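Local coordinates for ferredoxin (Thauera aromatica, PDB 1RGV), which carries electrons through two [4Fe-4S] clusters and serves as the electron donor of 4-hydroxybenzoyl-CoA reductase, at the iron/sulfur cluster site. Coordinates in Å, arbitrary orientation; residue numbers count along the deposited sequence, not the author numbering.

The iron/sulfur cluster site. Residues 4, 8-14, 30, 53-55, 57-58. With SF4 (iron/sulfur cluster), chain B.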
ATOM      1  N   ILE A   4      -4.854   4.661   3.266  1.00 37.27           N
ATOM      2  CA  ILE A   4      -5.720   4.076   4.282  1.00 37.52           C
ATOM      3  C   ILE A   4      -6.823   4.985   4.840  1.00 40.21           C
ATOM      4  O   ILE A   4      -6.578   6.134   5.219  1.00 39.32           O
ATOM      5  CB  ILE A   4      -4.864   3.526   5.438  1.00 34.90           C
ATOM      6  CG1 ILE A   4      -3.881   2.487   4.880  1.00 31.69           C
ATOM      7  CG2 ILE A   4      -5.755   2.929   6.520  1.00 33.75           C
ATOM      8  CD1 ILE A   4      -2.828   2.023   5.866  1.00 28.81           C
ATOM      9  N   CYS A   8      -9.628   2.449   9.580  1.00 46.51           N
ATOM     10  CA  CYS A   8      -8.526   1.604   9.996  1.00 45.35           C
ATOM     11  C   CYS A   8      -8.713   1.280  11.478  1.00 44.98           C
ATOM     12  O   CYS A   8      -9.080   2.148  12.269  1.00 44.26           O
ATOM     13  CB  CYS A   8      -7.202   2.334   9.771  1.00 45.36           C
ATOM     14  SG  CYS A   8      -5.747   1.442  10.351  1.00 43.76           S
ATOM     15  N   THR A   9      -8.471   0.025  11.846  1.00 44.79           N
ATOM     16  CA  THR A   9      -8.614  -0.420  13.230  1.00 44.08           C
ATOM     17  C   THR A   9      -7.243  -0.541  13.889  1.00 43.37           C
ATOM     18  O   THR A   9      -7.131  -0.812  15.086  1.00 43.74           O
ATOM     19  CB  THR A   9      -9.345  -1.788  13.288  1.00 44.88           C
ATOM     20  OG1 THR A   9     -10.697  -1.615  12.845  1.00 45.37           O
ATOM     21  CG2 THR A   9      -9.358  -2.355  14.703  1.00 45.80           C
ATOM     22  N   ALA A  10      -6.200  -0.328  13.096  1.00 42.72           N
ATOM     23  CA  ALA A  10      -4.831  -0.410  13.589  1.00 41.67           C
ATOM     24  C   ALA A  10      -4.506  -1.811  14.105  1.00 41.57           C
ATOM     25  O   ALA A  10      -3.846  -1.958  15.131  1.00 41.69           O
ATOM     26  CB  ALA A  10      -4.611   0.622  14.690  1.00 39.28           C
ATOM     27  N   CYS A  11      -4.970  -2.836  13.392  1.00 41.98           N
ATOM     28  CA  CYS A  11      -4.711  -4.217  13.791  1.00 41.97           C
ATOM     29  C   CYS A  11      -3.291  -4.642  13.404  1.00 43.04           C
ATOM     30  O   CYS A  11      -2.825  -5.715  13.794  1.00 42.89           O
ATOM     31  CB  CYS A  11      -5.736  -5.161  13.159  1.00 41.13           C
ATOM     32  SG  CYS A  11      -5.589  -5.373  11.372  1.00 39.57           S
ATOM     33  N   ASP A  12      -2.617  -3.799  12.622  1.00 43.95           N
ATOM     34  CA  ASP A  12      -1.237  -4.048  12.204  1.00 45.02           C
ATOM     35  C   ASP A  12      -1.047  -5.249  11.258  1.00 44.59           C
ATOM     36  O   ASP A  12       0.057  -5.497  10.760  1.00 44.47           O
ATOM     37  CB  ASP A  12      -0.369  -4.208  13.464  1.00 46.63           C
ATOM     38  CG  ASP A  12       1.115  -4.244  13.158  1.00 48.87           C
ATOM     39  OD1 ASP A  12       1.666  -5.358  13.029  1.00 50.41           O
ATOM     40  OD2 ASP A  12       1.732  -3.159  13.042  1.00 49.56           O
ATOM     41  N   ALA A  13      -2.132  -5.966  10.988  1.00 43.17           N
ATOM     42  CA  ALA A  13      -2.091  -7.140  10.128  1.00 42.52           C
ATOM     43  C   ALA A  13      -1.555  -6.931   8.712  1.00 42.76           C
ATOM     44  O   ALA A  13      -1.250  -7.902   8.020  1.00 44.26           O
ATOM     45  CB  ALA A  13      -3.474  -7.754  10.050  1.00 41.61           C
ATOM     46  N   CYS A  14      -1.417  -5.684   8.281  1.00 42.20           N
ATOM     47  CA  CYS A  14      -0.962  -5.423   6.918  1.00 41.79           C
ATOM     48  C   CYS A  14       0.529  -5.203   6.705  1.00 42.44           C
ATOM     49  O   CYS A  14       1.038  -5.453   5.612  1.00 42.08           O
ATOM     50  CB  CYS A  14      -1.718  -4.223   6.344  1.00 41.42           C
ATOM     51  SG  CYS A  14      -1.464  -2.692   7.263  1.00 37.03           S
ATOM     52  N   TYR A  30      -3.180   3.850  10.373  1.00 38.95           N
ATOM     53  CA  TYR A  30      -1.904   3.633   9.702  1.00 37.71           C
ATOM     54  C   TYR A  30      -1.788   4.494   8.446  1.00 37.51           C
ATOM     55  O   TYR A  30      -2.796   4.873   7.844  1.00 37.57           O
ATOM     56  CB  TYR A  30      -1.755   2.156   9.349  1.00 37.35           C
ATOM     57  CG  TYR A  30      -1.332   1.291  10.517  1.00 37.49           C
ATOM     58  CD1 TYR A  30      -1.856   1.500  11.795  1.00 37.24           C
ATOM     59  CD2 TYR A  30      -0.415   0.251  10.342  1.00 36.99           C
ATOM     60  CE1 TYR A  30      -1.475   0.695  12.867  1.00 36.45           C
ATOM     61  CE2 TYR A  30      -0.031  -0.562  11.409  1.00 36.42           C
ATOM     62  CZ  TYR A  30      -0.566  -0.333  12.664  1.00 36.16           C
ATOM     63  OH  TYR A  30      -0.199  -1.133  13.718  1.00 35.84           O
ATOM     64  N   CYS A  53      -6.639  -7.197   5.317  1.00 39.60           N
ATOM     65  CA  CYS A  53      -7.323  -6.101   5.986  1.00 40.79           C
ATOM     66  C   CYS A  53      -8.786  -6.387   6.287  1.00 40.66           C
ATOM     67  O   CYS A  53      -9.590  -6.582   5.377  1.00 40.55           O
ATOM     68  CB  CYS A  53      -7.227  -4.818   5.168  1.00 41.29           C
ATOM     69  SG  CYS A  53      -8.235  -3.489   5.881  1.00 43.15           S
ATOM     70  N   PRO A  54      -9.150  -6.400   7.579  1.00 41.25           N
ATOM     71  CA  PRO A  54     -10.523  -6.661   8.022  1.00 41.89           C
ATOM     72  C   PRO A  54     -11.459  -5.465   7.866  1.00 42.79           C
ATOM     73  O   PRO A  54     -12.647  -5.631   7.584  1.00 43.46           O
ATOM     74  CB  PRO A  54     -10.339  -7.057   9.482  1.00 41.17           C
ATOM     75  CG  PRO A  54      -9.198  -6.189   9.908  1.00 40.65           C
ATOM     76  CD  PRO A  54      -8.237  -6.297   8.736  1.00 41.04           C
ATOM     77  N   ALA A  55     -10.924  -4.263   8.045  1.00 43.14           N
ATOM     78  CA  ALA A  55     -11.731  -3.052   7.945  1.00 43.59           C
ATOM     79  C   ALA A  55     -12.040  -2.634   6.512  1.00 44.06           C
ATOM     80  O   ALA A  55     -12.835  -1.718   6.292  1.00 43.64           O
ATOM     81  CB  ALA A  55     -11.040  -1.908   8.677  1.00 43.97           C
ATOM     82  N   CYS A  57     -10.285  -0.963   4.381  1.00 42.40           N
ATOM     83  CA  CYS A  57     -10.014   0.474   4.360  1.00 41.47           C
ATOM     84  C   CYS A  57      -8.781   0.919   3.573  1.00 40.49           C
ATOM     85  O   CYS A  57      -8.090   1.852   3.982  1.00 38.93           O
ATOM     86  CB  CYS A  57      -9.888   0.970   5.801  1.00 41.82           C
ATOM     87  SG  CYS A  57      -8.668   0.049   6.784  1.00 38.97           S
ATOM     88  N   ILE A  58      -8.516   0.268   2.443  1.00 39.71           N
ATOM     89  CA  ILE A  58      -7.353   0.606   1.626  1.00 38.31           C
ATOM     90  C   ILE A  58      -7.764   0.909   0.182  1.00 37.54           C
ATOM     91  O   ILE A  58      -7.436   0.164  -0.748  1.00 36.97           O
ATOM     92  CB  ILE A  58      -6.326  -0.551   1.637  1.00 38.33           C
ATOM     93  CG1 ILE A  58      -6.108  -1.037   3.073  1.00 38.72           C
ATOM     94  CG2 ILE A  58      -5.002  -0.083   1.056  1.00 37.73           C
ATOM     95  CD1 ILE A  58      -5.233  -2.270   3.176  1.00 39.91           C
TER
HETATM   96 FE1  SF4 B 101      -6.564  -2.780   7.601  1.00 43.07          FE
HETATM   97 FE2  SF4 B 101      -3.804  -2.342   8.096  1.00 42.66          FE
HETATM   98 FE3  SF4 B 101      -5.743  -0.704   9.101  1.00 43.33          FE
HETATM   99 FE4  SF4 B 101      -5.443  -3.309  10.027  1.00 44.81          FE
HETATM  100  S1  SF4 B 101      -3.889  -1.512  10.184  1.00 42.92           S
HETATM  101  S2  SF4 B 101      -7.159  -2.198   9.627  1.00 43.64           S
HETATM  102  S3  SF4 B 101      -4.771  -4.289   8.142  1.00 43.24           S
HETATM  103  S4  SF4 B 101      -5.280  -0.932   7.036  1.00 43.03           S
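This is one of the two [4Fe-4S] sites of a bacterial-type ferredoxin, built on the CxxCxxC motif of Cys8, Cys11 and Cys14, with Cys53, far along the chain and followed by Pro54, as the remote fourth ligand. Each thiolate takes one corner of the cubane: Cys8 SG binds FE3, Cys11 SG FE4, Cys14 SG FE2 and Cys53 SG FE1 at 2.5 Å, and with three sulfides of the cluster each iron is near tetrahedral; the protein covers the whole surface of the cluster. Cys8 and Cys53 hold SG anti to the backbone N (chi1 176° and 173°), whereas Cys11 and Cys14 tuck SG into the crowded position between N and the carbonyl carbon (chi1 70° for Cys11). Backbone amides steady the thiolates: Tyr30 N donates to Cys8 SG at 3.5 Å, Ala13 N to Cys11 SG, and Cys57 N to Cys53 SG at 3.6 Å. Such bonds would be expected to draw off some thiolate charge and help set the reduction potential.

Tyr30 lays its ring flat over one corner, with the sulfide S1 3.7 Å above the ring plane and over its centre. Its phenol tip reaches on to the carboxylate of Asp12, OH to OD2 2.9 Å; OD2 lies in the ring plane at the edge and accepts through its anti lone pair, so the bond holds the far tip of the side chain in place and probably helps keep the ring lying over S1. An alanine here would take away both the ring over S1 and the OH that meets Asp12 OD2, and would probably loosen the packing at that corner and the hold on the Asp12 side chain. At S4 the lining is different: Ile4 CG2 at 3.9 Å and Ile58, through CG1 and CD1, bring aliphatic carbon, while the non-ligand Cys57 points SG to 3.5 Å from S4. Pro54 CD packs near S3, and Ala55 CB near S2.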